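Local coordinates for superoxide dismutase (Clostridium difficile, PDB 3TJT), which probably converts superoxide radicals to hydrogen peroxide and dioxygen, using a metal ion at its active site, at residues A[131-136]-A[167-172]. Residues are numbered along the deposited sequence; the frame is centred on the assembly and turned at random.
Sequences SGWAWL and DVWEHA. With FE (Fe (III) ion), chain B.
Trp133 and Asp167 form a non-hydrogen-bonded pair between antiparallel strands, where the edge strand 161-167 of the three-stranded sheet in the C-terminal domain of this iron/manganese superoxide dismutase runs out into the metal-binding loop. One residue further on, Val168 N donates to Gly132 O at 2.9 Å. The backbone angles of Gly132 would jam a CB against the carbonyl O of Ser131, which suits glycine here.

Both side chains of the pair lie on the same face of the sheet. The six-membered ring of Trp133 lies over Asp167 CB, a CH-pi contact of 3.6 Å from that carbon to the ring centroid, and the indole and carboxylate planes are stacked, only 14° apart. Trp135 CH2 meets the other face of the Trp133 indole. With CG anti to its backbone N (chi1 -171°), Asp167 directs OD2 to the ferric iron at 1.9 Å, while OD1 accepts from Trp169 N and closes an Asx turn. Held at OD2 by the iron and at OD1 by the Trp169 amide, the carboxylate is restrained at both oxygens, and the Asx turn ties it to the loop that also supplies His171. His30, His85 and water 2 complete the iron site.

Trp169 folds back against the start of strand 132-138. Ser131 CB sits over its five-membered ring, 3.5 Å from the centroid, and water 2 lies on the opposite face, toward the rim. The five-membered rings of Trp133 and Trp169 meet obliquely, with planes at 63°; their NE1 atoms are held separately, by Gln152 for Trp133 and the Asn151 carbonyl for Trp169. Ser131 OG hydrogen-bonds Ser131 OG of the second subunit, placing the contact beside the dimer interface, and water 1 links Ser131 OG to Glu170 N, accepting from that amide at 2.8 Å.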
ATOM      1  N   SER A 131       1.424  -2.024  -1.239  1.00 14.82           N
ATOM      2  CA  SER A 131       2.609  -1.247  -0.856  1.00 16.86           C
ATOM      3  C   SER A 131       3.817  -2.161  -0.744  1.00 18.88           C
ATOM      4  O   SER A 131       3.701  -3.297  -0.275  1.00 17.07           O
ATOM      5  CB  SER A 131       2.392  -0.568   0.501  1.00 15.25           C
ATOM      6  OG  SER A 131       1.265   0.321   0.482  1.00 16.15           O
ATOM      7  N   GLY A 132       4.985  -1.678  -1.156  1.00 14.61           N
ATOM      8  CA  GLY A 132       6.189  -2.469  -0.944  1.00 14.50           C
ATOM      9  C   GLY A 132       7.397  -1.945  -1.687  1.00 16.93           C
ATOM     10  O   GLY A 132       7.431  -0.780  -2.070  1.00 15.36           O
ATOM     11  N   TRP A 133       8.381  -2.823  -1.878  1.00 14.74           N
ATOM     12  CA  TRP A 133       9.713  -2.456  -2.371  1.00 16.36           C
ATOM     13  C   TRP A 133      10.204  -3.512  -3.350  1.00 17.82           C
ATOM     14  O   TRP A 133       9.877  -4.692  -3.212  1.00 16.62           O
ATOM     15  CB  TRP A 133      10.706  -2.406  -1.202  1.00 14.21           C
ATOM     16  CG  TRP A 133      10.454  -1.314  -0.230  1.00 17.06           C
ATOM     17  CD1 TRP A 133       9.496  -1.283   0.742  1.00 14.51           C
ATOM     18  CD2 TRP A 133      11.177  -0.082  -0.121  1.00 16.37           C
ATOM     19  NE1 TRP A 133       9.570  -0.106   1.440  1.00 16.96           N
ATOM     20  CE2 TRP A 133      10.594   0.650   0.932  1.00 16.42           C
ATOM     21  CE3 TRP A 133      12.266   0.466  -0.806  1.00 16.21           C
ATOM     22  CZ2 TRP A 133      11.056   1.908   1.317  1.00 15.63           C
ATOM     23  CZ3 TRP A 133      12.730   1.722  -0.421  1.00 17.40           C
ATOM     24  CH2 TRP A 133      12.124   2.427   0.628  1.00 18.06           C
ATOM     25  N   ALA A 134      10.998  -3.098  -4.335  1.00 17.23           N
ATOM     26  CA  ALA A 134      11.732  -4.053  -5.165  1.00 16.79           C
ATOM     27  C   ALA A 134      13.215  -3.910  -4.852  1.00 18.08           C
ATOM     28  O   ALA A 134      13.705  -2.796  -4.687  1.00 17.53           O
ATOM     29  CB  ALA A 134      11.484  -3.804  -6.645  1.00 17.20           C
ATOM     30  N   TRP A 135      13.924  -5.035  -4.778  1.00 18.07           N
ATOM     31  CA  TRP A 135      15.314  -5.026  -4.322  1.00 17.12           C
ATOM     32  C   TRP A 135      16.241  -5.812  -5.245  1.00 19.66           C
ATOM     33  O   TRP A 135      15.860  -6.854  -5.784  1.00 19.13           O
ATOM     34  CB  TRP A 135      15.430  -5.671  -2.928  1.00 16.71           C
ATOM     35  CG  TRP A 135      14.539  -5.103  -1.850  1.00 16.42           C
ATOM     36  CD1 TRP A 135      13.315  -5.581  -1.459  1.00 15.96           C
ATOM     37  CD2 TRP A 135      14.813  -3.971  -1.029  1.00 16.34           C
ATOM     38  NE1 TRP A 135      12.815  -4.812  -0.432  1.00 15.21           N
ATOM     39  CE2 TRP A 135      13.711  -3.812  -0.154  1.00 16.12           C
ATOM     40  CE3 TRP A 135      15.885  -3.071  -0.940  1.00 17.08           C
ATOM     41  CZ2 TRP A 135      13.648  -2.791   0.782  1.00 16.14           C
ATOM     42  CZ3 TRP A 135      15.823  -2.057  -0.001  1.00 15.47           C
ATOM     43  CH2 TRP A 135      14.707  -1.920   0.848  1.00 17.51           C
ATOM     44  N   LEU A 136      17.463  -5.308  -5.413  1.00 16.87           N
ATOM     45  CA  LEU A 136      18.573  -6.146  -5.870  1.00 17.03           C
ATOM     46  C   LEU A 136      19.302  -6.540  -4.599  1.00 16.56           C
ATOM     47  O   LEU A 136      19.731  -5.677  -3.824  1.00 17.97           O
ATOM     48  CB  LEU A 136      19.510  -5.369  -6.804  1.00 18.33           C
ATOM     49  CG  LEU A 136      20.824  -6.066  -7.182  1.00 17.91           C
ATOM     50  CD1 LEU A 136      20.539  -7.297  -8.028  1.00 19.75           C
ATOM     51  CD2 LEU A 136      21.751  -5.104  -7.914  1.00 18.63           C
ATOM     52  N   ASP A 167      11.351   2.096  -3.683  1.00 14.36           N
ATOM     53  CA  ASP A 167      10.098   2.264  -2.951  1.00 16.76           C
ATOM     54  C   ASP A 167       8.950   2.363  -3.951  1.00 17.28           C
ATOM     55  O   ASP A 167       8.918   3.281  -4.767  1.00 16.16           O
ATOM     56  CB  ASP A 167      10.203   3.546  -2.118  1.00 15.47           C
ATOM     57  CG  ASP A 167       9.054   3.737  -1.150  1.00 16.33           C
ATOM     58  OD1 ASP A 167       8.074   2.956  -1.186  1.00 16.21           O
ATOM     59  OD2 ASP A 167       9.130   4.678  -0.325  1.00 16.74           O
ATOM     60  N   VAL A 168       8.007   1.421  -3.907  1.00 16.89           N
ATOM     61  CA  VAL A 168       6.827   1.531  -4.772  1.00 13.54           C
ATOM     62  C   VAL A 168       5.517   1.695  -4.001  1.00 13.01           C
ATOM     63  O   VAL A 168       4.441   1.429  -4.539  1.00 17.29           O
ATOM     64  CB  VAL A 168       6.709   0.389  -5.833  1.00 18.01           C
ATOM     65  CG1 VAL A 168       7.830   0.494  -6.865  1.00 17.19           C
ATOM     66  CG2 VAL A 168       6.706  -0.989  -5.175  1.00 17.30           C
ATOM     67  N   TRP A 169       5.609   2.141  -2.753  1.00 13.48           N
ATOM     68  CA  TRP A 169       4.439   2.668  -2.055  1.00 13.83           C
ATOM     69  C   TRP A 169       3.935   3.815  -2.916  1.00 17.77           C
ATOM     70  O   TRP A 169       4.731   4.528  -3.541  1.00 14.86           O
ATOM     71  CB  TRP A 169       4.811   3.226  -0.687  1.00 14.06           C
ATOM     72  CG  TRP A 169       5.024   2.200   0.399  1.00 16.55           C
ATOM     73  CD1 TRP A 169       5.916   1.159   0.392  1.00 16.04           C
ATOM     74  CD2 TRP A 169       4.351   2.145   1.660  1.00 15.39           C
ATOM     75  NE1 TRP A 169       5.830   0.457   1.575  1.00 14.14           N
ATOM     76  CE2 TRP A 169       4.886   1.047   2.375  1.00 14.14           C
ATOM     77  CE3 TRP A 169       3.354   2.919   2.262  1.00 15.05           C
ATOM     78  CZ2 TRP A 169       4.447   0.704   3.657  1.00 15.51           C
ATOM     79  CZ3 TRP A 169       2.920   2.581   3.548  1.00 16.07           C
ATOM     80  CH2 TRP A 169       3.467   1.481   4.228  1.00 17.23           C
ATOM     81  N   GLU A 170       2.626   4.021  -2.941  1.00 13.53           N
ATOM     82  CA  GLU A 170       2.096   5.095  -3.768  1.00 16.11           C
ATOM     83  C   GLU A 170       2.564   6.488  -3.326  1.00 13.20           C
ATOM     84  O   GLU A 170       2.673   7.387  -4.164  1.00 16.58           O
ATOM     85  CB  GLU A 170       0.567   4.983  -3.882  1.00 15.25           C
ATOM     86  CG  GLU A 170       0.170   3.821  -4.789  1.00 14.74           C
ATOM     87  CD  GLU A 170      -1.318   3.485  -4.749  1.00 15.84           C
ATOM     88  OE1 GLU A 170      -1.957   3.662  -3.687  1.00 15.97           O
ATOM     89  OE2 GLU A 170      -1.826   3.042  -5.795  1.00 17.98           O
ATOM     90  N   HIS A 171       2.870   6.678  -2.046  1.00 14.65           N
ATOM     91  CA  HIS A 171       3.363   7.997  -1.631  1.00 15.90           C
ATOM     92  C   HIS A 171       4.652   8.377  -2.355  1.00 18.74           C
ATOM     93  O   HIS A 171       4.987   9.558  -2.468  1.00 16.76           O
ATOM     94  CB  HIS A 171       3.494   8.167  -0.105  1.00 14.73           C
ATOM     95  CG  HIS A 171       4.488   7.247   0.544  1.00 16.41           C
ATOM     96  ND1 HIS A 171       4.128   6.348   1.527  1.00 17.98           N
ATOM     97  CD2 HIS A 171       5.822   7.100   0.369  1.00 21.60           C
ATOM     98  CE1 HIS A 171       5.203   5.685   1.928  1.00 18.69           C
ATOM     99  NE2 HIS A 171       6.240   6.119   1.235  1.00 17.99           N
ATOM    100  N   ALA A 172       5.365   7.384  -2.869  1.00 15.96           N
ATOM    101  CA  ALA A 172       6.665   7.653  -3.475  1.00 17.02           C
ATOM    102  C   ALA A 172       6.557   8.222  -4.876  1.00 18.41           C
ATOM    103  O   ALA A 172       7.533   8.768  -5.401  1.00 17.96           O
ATOM    104  CB  ALA A 172       7.531   6.392  -3.495  1.00 16.08           C
TER
HETATM  105 FE    FE B   1       8.348   5.516   1.209  1.00 25.18          FE
HETATM  106  O   HOH W   1       1.234   2.737  -0.843  1.00 16.55           O
HETATM  107  O   HOH W   2       7.673   3.446   1.699  1.00 16.43           O